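C-glycoside 3-oxidase (Microbacterium trichothecenolyticum, PDB 7DVE) uses FAD to oxidise the C3 hydroxyl of the sugar in C-glycosides such as isoorientin and mangiferin, reducing oxygen to hydrogen peroxide. Local coordinates at residues Gly175-Arg180 with Gly329-Pro334; Gln344-Gln347 with Ser351-Lys354; Leu369-Ala374 with Val420-Ala425. All coordinates share one frame; numbering follows the deposited sequence.

Interaction 1. Residues Gly175-Arg180 with Gly329-Pro334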
ATOM      1  N   GLY A 175      16.684   2.213  20.424  1.00 53.27           N
ATOM      2  CA  GLY A 175      16.125   3.155  21.364  1.00 56.85           C
ATOM      3  C   GLY A 175      16.719   4.550  21.363  1.00 59.22           C
ATOM      4  O   GLY A 175      16.164   5.430  22.032  1.00 60.38           O
ATOM      5  N   ILE A 176      17.818   4.790  20.643  1.00 57.12           N
ATOM      6  CA  ILE A 176      18.451   6.109  20.668  1.00 59.19           C
ATOM      7  C   ILE A 176      17.517   7.164  20.083  1.00 59.15           C
ATOM      8  O   ILE A 176      17.343   8.255  20.642  1.00 60.77           O
ATOM      9  CB  ILE A 176      19.788   6.080  19.908  1.00 59.90           C
ATOM     10  CG1 ILE A 176      20.807   5.224  20.652  1.00 62.75           C
ATOM     11  CG2 ILE A 176      20.324   7.488  19.758  1.00 60.83           C
ATOM     12  CD1 ILE A 176      22.186   5.267  20.026  1.00 65.11           C
ATOM     13  N   VAL A 177      16.914   6.858  18.936  1.00 58.95           N
ATOM     14  CA  VAL A 177      16.074   7.829  18.247  1.00 57.61           C
ATOM     15  C   VAL A 177      14.814   8.096  19.054  1.00 58.87           C
ATOM     16  O   VAL A 177      14.415   9.255  19.254  1.00 59.39           O
ATOM     17  CB  VAL A 177      15.745   7.330  16.833  1.00 55.04           C
ATOM     18  CG1 VAL A 177      14.585   8.124  16.230  1.00 53.53           C
ATOM     19  CG2 VAL A 177      16.973   7.419  15.976  1.00 55.18           C
ATOM     20  N   ARG A 178      14.183   7.018  19.531  1.00 58.29           N
ATOM     21  CA  ARG A 178      12.983   7.118  20.359  1.00 59.16           C
ATOM     22  C   ARG A 178      13.254   7.916  21.633  1.00 61.02           C
ATOM     23  O   ARG A 178      12.445   8.759  22.028  1.00 62.48           O
ATOM     24  CB  ARG A 178      12.477   5.702  20.671  1.00 55.14           C
ATOM     25  CG  ARG A 178      11.065   5.630  21.199  1.00 60.80           C
ATOM     26  CD  ARG A 178      10.593   4.177  21.380  1.00 60.58           C
ATOM     27  NE  ARG A 178      11.269   3.436  22.449  1.00 60.66           N
ATOM     28  CZ  ARG A 178      12.212   2.516  22.257  1.00 60.90           C
ATOM     29  NH1 ARG A 178      12.730   2.286  21.054  1.00 52.12           N
ATOM     30  NH2 ARG A 178      12.654   1.814  23.301  1.00 58.04           N
ATOM     31  N   GLU A 179      14.405   7.690  22.263  1.00 59.48           N
ATOM     32  CA  GLU A 179      14.788   8.446  23.456  1.00 61.96           C
ATOM     33  C   GLU A 179      14.889   9.937  23.156  1.00 63.01           C
ATOM     34  O   GLU A 179      14.337  10.783  23.884  1.00 63.03           O
ATOM     35  CB  GLU A 179      16.138   7.941  23.955  1.00 63.25           C
ATOM     36  CG  GLU A 179      16.227   7.565  25.395  1.00 69.24           C
ATOM     37  CD  GLU A 179      17.607   6.990  25.714  1.00 76.52           C
ATOM     38  OE1 GLU A 179      17.825   6.543  26.873  1.00 78.65           O
ATOM     39  OE2 GLU A 179      18.476   7.017  24.808  1.00 75.98           O
ATOM     40  N   ARG A 180      15.621  10.274  22.091  1.00 62.68           N
ATOM     41  CA  ARG A 180      15.851  11.676  21.774  1.00 61.87           C
ATOM     42  C   ARG A 180      14.551  12.380  21.398  1.00 63.79           C
ATOM     43  O   ARG A 180      14.344  13.543  21.764  1.00 65.72           O
ATOM     44  CB  ARG A 180      16.896  11.781  20.672  1.00 59.38           C
ATOM     45  CG  ARG A 180      18.285  11.530  21.202  1.00 59.41           C
ATOM     46  CD  ARG A 180      19.311  11.415  20.100  1.00 61.79           C
ATOM     47  NE  ARG A 180      20.499  10.739  20.595  1.00 66.29           N
ATOM     48  CZ  ARG A 180      21.713  10.895  20.088  1.00 68.13           C
ATOM     49  NH1 ARG A 180      21.925  11.668  19.031  1.00 67.34           N
ATOM     50  NH2 ARG A 180      22.738  10.260  20.652  1.00 64.50           N
ATOM     51  N   GLY A 329      16.658   1.249  13.215  1.00 47.85           N
ATOM     52  CA  GLY A 329      15.286   0.806  13.051  1.00 46.34           C
ATOM     53  C   GLY A 329      14.385   1.878  12.454  1.00 48.39           C
ATOM     54  O   GLY A 329      14.807   2.721  11.648  1.00 45.82           O
ATOM     55  N   VAL A 330      13.111   1.815  12.851  1.00 47.42           N
ATOM     56  CA  VAL A 330      12.070   2.738  12.412  1.00 46.92           C
ATOM     57  C   VAL A 330      11.284   3.160  13.649  1.00 48.85           C
ATOM     58  O   VAL A 330      10.793   2.308  14.399  1.00 44.44           O
ATOM     59  CB  VAL A 330      11.128   2.103  11.358  1.00 48.48           C
ATOM     60  CG1 VAL A 330      10.150   3.128  10.802  1.00 46.63           C
ATOM     61  CG2 VAL A 330      11.921   1.474  10.208  1.00 46.26           C
ATOM     62  N   THR A 331      11.198   4.463  13.872  1.00 47.70           N
ATOM     63  CA  THR A 331      10.384   5.066  14.911  1.00 48.42           C
ATOM     64  C   THR A 331       9.182   5.783  14.301  1.00 49.83           C
ATOM     65  O   THR A 331       9.264   6.385  13.216  1.00 47.78           O
ATOM     66  CB  THR A 331      11.192   6.069  15.736  1.00 48.94           C
ATOM     67  OG1 THR A 331      12.328   5.429  16.300  1.00 48.93           O
ATOM     68  CG2 THR A 331      10.354   6.664  16.859  1.00 51.00           C
ATOM     69  N   TRP A 332       8.092   5.757  15.061  1.00 49.87           N
ATOM     70  CA  TRP A 332       6.786   6.256  14.678  1.00 49.92           C
ATOM     71  C   TRP A 332       6.449   7.474  15.529  1.00 53.07           C
ATOM     72  O   TRP A 332       6.490   7.399  16.759  1.00 53.43           O
ATOM     73  CB  TRP A 332       5.755   5.150  14.886  1.00 50.41           C
ATOM     74  CG  TRP A 332       4.334   5.524  14.643  1.00 54.43           C
ATOM     75  CD1 TRP A 332       3.872   6.566  13.889  1.00 50.30           C
ATOM     76  CD2 TRP A 332       3.175   4.832  15.134  1.00 52.07           C
ATOM     77  NE1 TRP A 332       2.502   6.568  13.885  1.00 51.73           N
ATOM     78  CE2 TRP A 332       2.048   5.520  14.646  1.00 53.02           C
ATOM     79  CE3 TRP A 332       2.989   3.703  15.947  1.00 53.07           C
ATOM     80  CZ2 TRP A 332       0.747   5.115  14.929  1.00 51.80           C
ATOM     81  CZ3 TRP A 332       1.706   3.297  16.236  1.00 53.16           C
ATOM     82  CH2 TRP A 332       0.594   4.005  15.733  1.00 56.73           C
ATOM     83  N   VAL A 333       6.136   8.593  14.876  1.00 52.49           N
ATOM     84  CA  VAL A 333       5.663   9.804  15.538  1.00 52.14           C
ATOM     85  C   VAL A 333       4.201   9.965  15.145  1.00 54.25           C
ATOM     86  O   VAL A 333       3.904  10.454  14.042  1.00 52.48           O
ATOM     87  CB  VAL A 333       6.483  11.041  15.147  1.00 53.14           C
ATOM     88  CG1 VAL A 333       6.126  12.214  16.082  1.00 52.81           C
ATOM     89  CG2 VAL A 333       7.982  10.727  15.166  1.00 49.98           C
ATOM     90  N   PRO A 334       3.268   9.570  16.011  1.00 57.44           N
ATOM     91  CA  PRO A 334       1.878   9.383  15.575  1.00 56.92           C
ATOM     92  C   PRO A 334       1.146  10.674  15.250  1.00 57.27           C
ATOM     93  O   PRO A 334       1.372  11.725  15.852  1.00 57.16           O
ATOM     94  CB  PRO A 334       1.226   8.674  16.768  1.00 59.30           C
ATOM     95  CG  PRO A 334       2.381   7.973  17.443  1.00 61.12           C
ATOM     96  CD  PRO A 334       3.556   8.895  17.289  1.00 56.84           C
TER

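Interaction 2. Residues Gln344-Gln347 with Ser351-Lys354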
ATOM      1  N   GLN A 344       7.728   9.346  10.455  1.00 48.52           N
ATOM      2  CA  GLN A 344       8.547   8.182  10.689  1.00 46.83           C
ATOM      3  C   GLN A 344      10.000   8.585  10.528  1.00 48.34           C
ATOM      4  O   GLN A 344      10.338   9.401   9.664  1.00 44.98           O
ATOM      5  CB  GLN A 344       8.189   7.018   9.756  1.00 48.04           C
ATOM      6  CG  GLN A 344       8.166   7.351   8.291  1.00 49.10           C
ATOM      7  CD  GLN A 344       7.374   6.332   7.483  1.00 50.56           C
ATOM      8  OE1 GLN A 344       6.228   5.975   7.822  1.00 49.20           O
ATOM      9  NE2 GLN A 344       7.984   5.859   6.406  1.00 48.08           N
ATOM     10  N   VAL A 345      10.829   8.027  11.411  1.00 46.81           N
ATOM     11  CA  VAL A 345      12.277   8.166  11.388  1.00 47.77           C
ATOM     12  C   VAL A 345      12.864   6.794  11.093  1.00 45.88           C
ATOM     13  O   VAL A 345      12.462   5.803  11.710  1.00 47.65           O
ATOM     14  CB  VAL A 345      12.799   8.716  12.727  1.00 48.03           C
ATOM     15  CG1 VAL A 345      14.267   9.065  12.600  1.00 47.93           C
ATOM     16  CG2 VAL A 345      11.991   9.904  13.141  1.00 43.00           C
ATOM     17  N   MET A 346      13.811   6.732  10.160  1.00 45.35           N
ATOM     18  CA  MET A 346      14.185   5.476   9.526  1.00 45.87           C
ATOM     19  C   MET A 346      15.680   5.394   9.293  1.00 45.11           C
ATOM     20  O   MET A 346      16.287   6.346   8.810  1.00 45.11           O
ATOM     21  CB  MET A 346      13.478   5.294   8.163  1.00 49.24           C
ATOM     22  CG  MET A 346      12.034   5.787   8.114  1.00 48.37           C
ATOM     23  SD  MET A 346      11.531   6.403   6.536  1.00 54.38           S
ATOM     24  CE  MET A 346      12.057   8.107   6.636  1.00 45.62           C
ATOM     25  N   GLN A 347      16.262   4.240   9.614  1.00 46.13           N
ATOM     26  CA  GLN A 347      17.540   3.878   9.023  1.00 46.31           C
ATOM     27  C   GLN A 347      17.362   3.840   7.512  1.00 44.85           C
ATOM     28  O   GLN A 347      16.272   3.549   7.011  1.00 44.39           O
ATOM     29  CB  GLN A 347      18.033   2.513   9.557  1.00 46.09           C
ATOM     30  CG  GLN A 347      17.065   1.332   9.426  1.00 46.14           C
ATOM     31  CD  GLN A 347      17.624   0.026  10.038  1.00 48.81           C
ATOM     32  OE1 GLN A 347      17.898  -0.063  11.241  1.00 46.87           O
ATOM     33  NE2 GLN A 347      17.797  -0.983   9.196  1.00 49.71           N
ATOM     34  N   SER A 351      14.066   3.326   4.254  1.00 46.80           N
ATOM     35  CA  SER A 351      13.293   4.479   3.813  1.00 48.48           C
ATOM     36  C   SER A 351      12.724   4.230   2.417  1.00 48.91           C
ATOM     37  O   SER A 351      13.371   3.581   1.599  1.00 51.71           O
ATOM     38  CB  SER A 351      14.152   5.743   3.804  1.00 50.19           C
ATOM     39  OG  SER A 351      13.661   6.697   2.866  1.00 52.27           O
ATOM     40  N   PRO A 352      11.510   4.692   2.109  1.00 47.69           N
ATOM     41  CA  PRO A 352      10.971   4.506   0.756  1.00 49.78           C
ATOM     42  C   PRO A 352      11.577   5.442  -0.261  1.00 52.09           C
ATOM     43  O   PRO A 352      11.365   5.255  -1.459  1.00 53.50           O
ATOM     44  CB  PRO A 352       9.469   4.796   0.931  1.00 49.37           C
ATOM     45  CG  PRO A 352       9.395   5.692   2.121  1.00 49.96           C
ATOM     46  CD  PRO A 352      10.517   5.264   3.036  1.00 49.87           C
ATOM     47  N   VAL A 353      12.306   6.447   0.172  1.00 53.02           N
ATOM     48  CA  VAL A 353      12.943   7.396  -0.714  1.00 53.65           C
ATOM     49  C   VAL A 353      14.424   7.409  -0.382  1.00 55.17           C
ATOM     50  O   VAL A 353      14.806   7.382   0.793  1.00 53.06           O
ATOM     51  CB  VAL A 353      12.337   8.804  -0.556  1.00 54.09           C
ATOM     52  CG1 VAL A 353      13.065   9.770  -1.436  1.00 55.59           C
ATOM     53  CG2 VAL A 353      10.868   8.780  -0.880  1.00 53.35           C
ATOM     54  N   LYS A 354      15.251   7.411  -1.419  1.00 56.49           N
ATOM     55  CA  LYS A 354      16.674   7.666  -1.267  1.00 56.47           C
ATOM     56  C   LYS A 354      16.860   9.103  -0.802  1.00 58.28           C
ATOM     57  O   LYS A 354      16.607  10.039  -1.560  1.00 57.49           O
ATOM     58  CB  LYS A 354      17.381   7.415  -2.598  1.00 59.84           C
ATOM     59  CG  LYS A 354      18.881   7.619  -2.554  1.00 62.13           C
ATOM     60  CD  LYS A 354      19.568   6.392  -2.000  1.00 61.14           C
ATOM     61  CE  LYS A 354      21.016   6.304  -2.457  1.00 66.26           C
ATOM     62  NZ  LYS A 354      21.615   7.655  -2.653  1.00 68.25           N
TER

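Interaction 3. Residues Leu369-Ala374 with Val420-Ala425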
ATOM      1  N   LEU A 369      14.048  11.095   7.788  1.00 44.70           N
ATOM      2  CA  LEU A 369      12.750  11.430   8.353  1.00 46.07           C
ATOM      3  C   LEU A 369      11.763  11.681   7.229  1.00 48.40           C
ATOM      4  O   LEU A 369      12.090  12.367   6.251  1.00 48.81           O
ATOM      5  CB  LEU A 369      12.809  12.696   9.224  1.00 45.70           C
ATOM      6  CG  LEU A 369      13.607  12.620  10.517  1.00 47.71           C
ATOM      7  CD1 LEU A 369      15.064  12.987  10.257  1.00 47.69           C
ATOM      8  CD2 LEU A 369      12.972  13.521  11.562  1.00 48.51           C
ATOM      9  N   GLY A 370      10.545  11.157   7.392  1.00 48.96           N
ATOM     10  CA  GLY A 370       9.427  11.549   6.552  1.00 43.96           C
ATOM     11  C   GLY A 370       8.193  11.953   7.350  1.00 48.48           C
ATOM     12  O   GLY A 370       7.762  11.249   8.274  1.00 48.35           O
ATOM     13  N   LEU A 371       7.613  13.091   6.997  1.00 46.43           N
ATOM     14  CA  LEU A 371       6.310  13.499   7.484  1.00 49.18           C
ATOM     15  C   LEU A 371       5.300  13.476   6.344  1.00 49.29           C
ATOM     16  O   LEU A 371       5.612  13.844   5.211  1.00 49.67           O
ATOM     17  CB  LEU A 371       6.353  14.894   8.125  1.00 51.10           C
ATOM     18  CG  LEU A 371       6.252  14.951   9.667  1.00 54.05           C
ATOM     19  CD1 LEU A 371       7.457  14.298  10.357  1.00 49.63           C
ATOM     20  CD2 LEU A 371       6.012  16.394  10.156  1.00 54.66           C
ATOM     21  N   PHE A 372       4.089  13.037   6.656  1.00 51.31           N
ATOM     22  CA  PHE A 372       3.021  12.860   5.688  1.00 50.87           C
ATOM     23  C   PHE A 372       1.814  13.640   6.152  1.00 53.31           C
ATOM     24  O   PHE A 372       1.426  13.554   7.324  1.00 55.37           O
ATOM     25  CB  PHE A 372       2.616  11.387   5.538  1.00 51.83           C
ATOM     26  CG  PHE A 372       3.716  10.501   5.025  1.00 52.18           C
ATOM     27  CD1 PHE A 372       4.784  10.133   5.855  1.00 49.83           C
ATOM     28  CD2 PHE A 372       3.684  10.016   3.722  1.00 47.24           C
ATOM     29  CE1 PHE A 372       5.821   9.307   5.391  1.00 46.51           C
ATOM     30  CE2 PHE A 372       4.707   9.174   3.263  1.00 50.88           C
ATOM     31  CZ  PHE A 372       5.783   8.821   4.108  1.00 47.67           C
ATOM     32  N   CYS A 373       1.217  14.381   5.217  1.00 53.91           N
ATOM     33  CA  CYS A 373       0.040  15.200   5.453  1.00 54.03           C
ATOM     34  C   CYS A 373      -1.235  14.471   5.052  1.00 54.78           C
ATOM     35  O   CYS A 373      -1.231  13.623   4.152  1.00 53.68           O
ATOM     36  CB  CYS A 373       0.135  16.500   4.662  1.00 50.43           C
ATOM     37  SG  CYS A 373       1.485  17.505   5.196  1.00 54.89           S
ATOM     38  N   ALA A 374      -2.329  14.823   5.732  1.00 53.42           N
ATOM     39  CA  ALA A 374      -3.666  14.443   5.302  1.00 52.79           C
ATOM     40  C   ALA A 374      -4.162  15.421   4.236  1.00 55.27           C
ATOM     41  O   ALA A 374      -3.890  16.621   4.304  1.00 53.14           O
ATOM     42  CB  ALA A 374      -4.624  14.439   6.491  1.00 56.10           C
ATOM     43  N   VAL A 420      11.708  19.706  10.711  1.00 53.31           N
ATOM     44  CA  VAL A 420      12.987  20.268  11.149  1.00 52.00           C
ATOM     45  C   VAL A 420      13.120  20.180  12.670  1.00 56.12           C
ATOM     46  O   VAL A 420      14.185  19.811  13.194  1.00 56.24           O
ATOM     47  CB  VAL A 420      13.142  21.712  10.636  1.00 53.75           C
ATOM     48  CG1 VAL A 420      14.434  22.323  11.151  1.00 52.93           C
ATOM     49  CG2 VAL A 420      13.129  21.697   9.130  1.00 48.14           C
ATOM     50  N   ARG A 421      12.036  20.471  13.408  1.00 53.91           N
ATOM     51  CA  ARG A 421      12.122  20.376  14.866  1.00 53.92           C
ATOM     52  C   ARG A 421      12.428  18.946  15.324  1.00 55.72           C
ATOM     53  O   ARG A 421      13.216  18.731  16.256  1.00 55.19           O
ATOM     54  CB  ARG A 421      10.827  20.884  15.504  1.00 54.97           C
ATOM     55  CG  ARG A 421      10.843  20.867  17.027  1.00 60.46           C
ATOM     56  CD  ARG A 421       9.456  21.162  17.636  1.00 58.75           C
ATOM     57  NE  ARG A 421       8.705  19.931  17.855  1.00 61.25           N
ATOM     58  CZ  ARG A 421       8.930  19.095  18.864  1.00 63.30           C
ATOM     59  NH1 ARG A 421       9.850  19.351  19.779  1.00 63.06           N
ATOM     60  NH2 ARG A 421       8.218  17.975  18.956  1.00 61.29           N
ATOM     61  N   LEU A 422      11.815  17.949  14.686  1.00 55.01           N
ATOM     62  CA  LEU A 422      12.090  16.573  15.090  1.00 52.79           C
ATOM     63  C   LEU A 422      13.507  16.149  14.704  1.00 55.69           C
ATOM     64  O   LEU A 422      14.158  15.407  15.452  1.00 53.58           O
ATOM     65  CB  LEU A 422      11.073  15.615  14.474  1.00 53.10           C
ATOM     66  CG  LEU A 422       9.583  15.664  14.814  1.00 56.65           C
ATOM     67  CD1 LEU A 422       8.810  14.782  13.834  1.00 53.72           C
ATOM     68  CD2 LEU A 422       9.285  15.255  16.246  1.00 54.57           C
ATOM     69  N   GLY A 423      14.005  16.589  13.539  1.00 51.98           N
ATOM     70  CA  GLY A 423      15.336  16.166  13.127  1.00 51.59           C
ATOM     71  C   GLY A 423      16.451  16.802  13.945  1.00 55.27           C
ATOM     72  O   GLY A 423      17.464  16.159  14.235  1.00 55.41           O
ATOM     73  N   LYS A 424      16.296  18.078  14.312  1.00 54.14           N
ATOM     74  CA  LYS A 424      17.292  18.712  15.179  1.00 56.98           C
ATOM     75  C   LYS A 424      17.381  18.022  16.542  1.00 57.33           C
ATOM     76  O   LYS A 424      18.445  18.009  17.171  1.00 59.04           O
ATOM     77  CB  LYS A 424      16.959  20.191  15.380  1.00 55.30           C
ATOM     78  CG  LYS A 424      17.357  21.121  14.251  1.00 58.57           C
ATOM     79  CD  LYS A 424      16.848  22.530  14.591  1.00 58.59           C
ATOM     80  CE  LYS A 424      17.305  23.590  13.615  1.00 59.17           C
ATOM     81  NZ  LYS A 424      16.483  24.849  13.818  1.00 64.79           N
ATOM     82  N   ALA A 425      16.279  17.453  17.023  1.00 57.04           N
ATOM     83  CA  ALA A 425      16.327  16.743  18.290  1.00 57.32           C
ATOM     84  C   ALA A 425      17.151  15.470  18.217  1.00 58.64           C
ATOM     85  O   ALA A 425      17.489  14.909  19.262  1.00 57.96           O
ATOM     86  CB  ALA A 425      14.905  16.415  18.757  1.00 57.75           C
TER

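Interaction 1. Residues Gly175-Arg180 with Gly329-Pro334
Val177 and Thr331 pass each other in opposite directions where the first turn of helix 176-183 meets one side of strand 330-333. The touching branch of the valine is CG1, which lies 3.5 Å from OG1 of Thr331 and 4.0 Å from its CB. A torsion of 165° about chi1 sets that methyl opposite the backbone N of Val177 and brings it to the strand. On the threonine it is the hydroxyl that faces the helix, since chi1 of -57° places OG1 beside the backbone N of Thr331, so a methyl meets an oxygen and the contact is van der Waals in kind. Helix and strand thereby pack in a helix-on-sheet layer on the antiparallel sheet of this GMC oxidoreductase, with Val177 also resting on Met307 of strand 300-307. Arg178 adds a looser flank: its backbone N is 4.1 Å from Thr331 OG1 and its CB 4.4 Å from the same oxygen, while its side chain runs on to touch Val195. No hydrogen bond joins the two segments. The helix starts at its N-cap residue Gly175, whose O accepts the backbone N of Glu179 at 2.9 Å.

Interaction 2. Residues Gln344-Gln347 with Ser351-Lys354
The sulfur of Met346 makes most of the side-chain contact with Ser351 and Pro352. SD is 3.8 Å from CA and also from CB of Ser351, and it lies equally 3.8 Å from CD of Pro352, the ring carbon bonded to the proline N. The methionine chain and the proline ring cross at about a right angle. It is the sulfur, not the terminal methyl, that the thioether presents to the start of the ring. Bends at chi2 and chi3 bring this about: the chain leaves the strand, and CE turns aside toward strand 366-373. Two residues back, on the same side of the strand, Gln344 approaches the ring too, with NE2 4.3 Å from Pro352 CD.

The second shell positions these groups. Gln344 NE2 gives a weak hydrogen bond to Met346 SD, 3.6 Å long with an angle of 154° at the hydrogen, while the other end of the amide, OE1, is held by His342 NE2 and Asn488 ND2, consistent with a fixed amide orientation. The backbone of Gln347 closes the approach, its O standing 3.5 Å from Ser351 N. Its CB points away from the loop, and the amide is bonded elsewhere, OE1 accepting the backbone N of Gly329.

The chain thus turns back after strand 341-347 through a short connection and lays Ser351 and Pro352 over the side chains of Met346 and Gln344. Pro352 touches both FAD and Thr129, a residue of the FAD-binding site, which makes this a strand-to-loop packing in the wall of the flavin pocket of a GMC oxidoreductase.

Interaction 3. Residues Leu369-Ala374 with Val420-Ala425
Leu369 and Leu371, alternate residues on one side of strand 366-373, meet Leu422 and Gly423 on helix 406-424. This is helix-on-sheet packing in the antiparallel sheet domain of the GMC fold, with the short strand and helix segments 9.5 Å apart at closest approach and running nearly antiparallel, at 155°.

The tight part is made by leucine methyls, one of them against helix backbone. Leu369 reaches the helix with CD2, which lies against the main chain, 3.8 Å from N and 3.9 Å from CA of Gly423, and is 4.1 Å from CB of Leu422. The same leucine touches Ile419 one turn earlier, as well as Val345 and Val305 in the two strands flanking its own. Leu422 extends toward the sheet, with chi1 of -64° and an extended chi2 of 169°, so that CD1 arrives beside Leu371, whose side chain runs slantwise to it. Leu371 also touches Phe341 and Glu418.

The outward face of the helix is different in character. Arg421 and Lys424 are exposed and do not touch the strand segment, and Arg421 is engaged along the surface, with NE in a salt bridge to Glu418 OE1 and NH1 bonded to Val184 O. Within the helix, Lys424 N bonds to Val420 O at 3.0 Å.

Back in the buried layer, the meeting of the two leucine tips is methyl to methyl, CD1 of Leu371 lying 3.8 Å from CD1 of Leu422.

How the interactions relate
From the N terminus, interaction 1 comes first and closes the longest loop, bringing helix 176-183 onto strand 330-333 across 148 intervening residues. Interaction 2 follows as a tight local return off strand 341-347, and interaction 3 then closes a 45-residue excursion between strand 366-373 and helix 406-424. The three are in series, neither nested nor crossed. They share one antiparallel sheet, in which strand 341-347 lies between its two neighbours: Thr331 N bonds to Val345 O at 2.8 Å, and Gly370 N to Gln344 O at 2.9 Å. Arg180 CB also packs against Ala425 O, so the two helix-bearing segments touch, while the loop of interaction 2 brings Pro352 to the flavin.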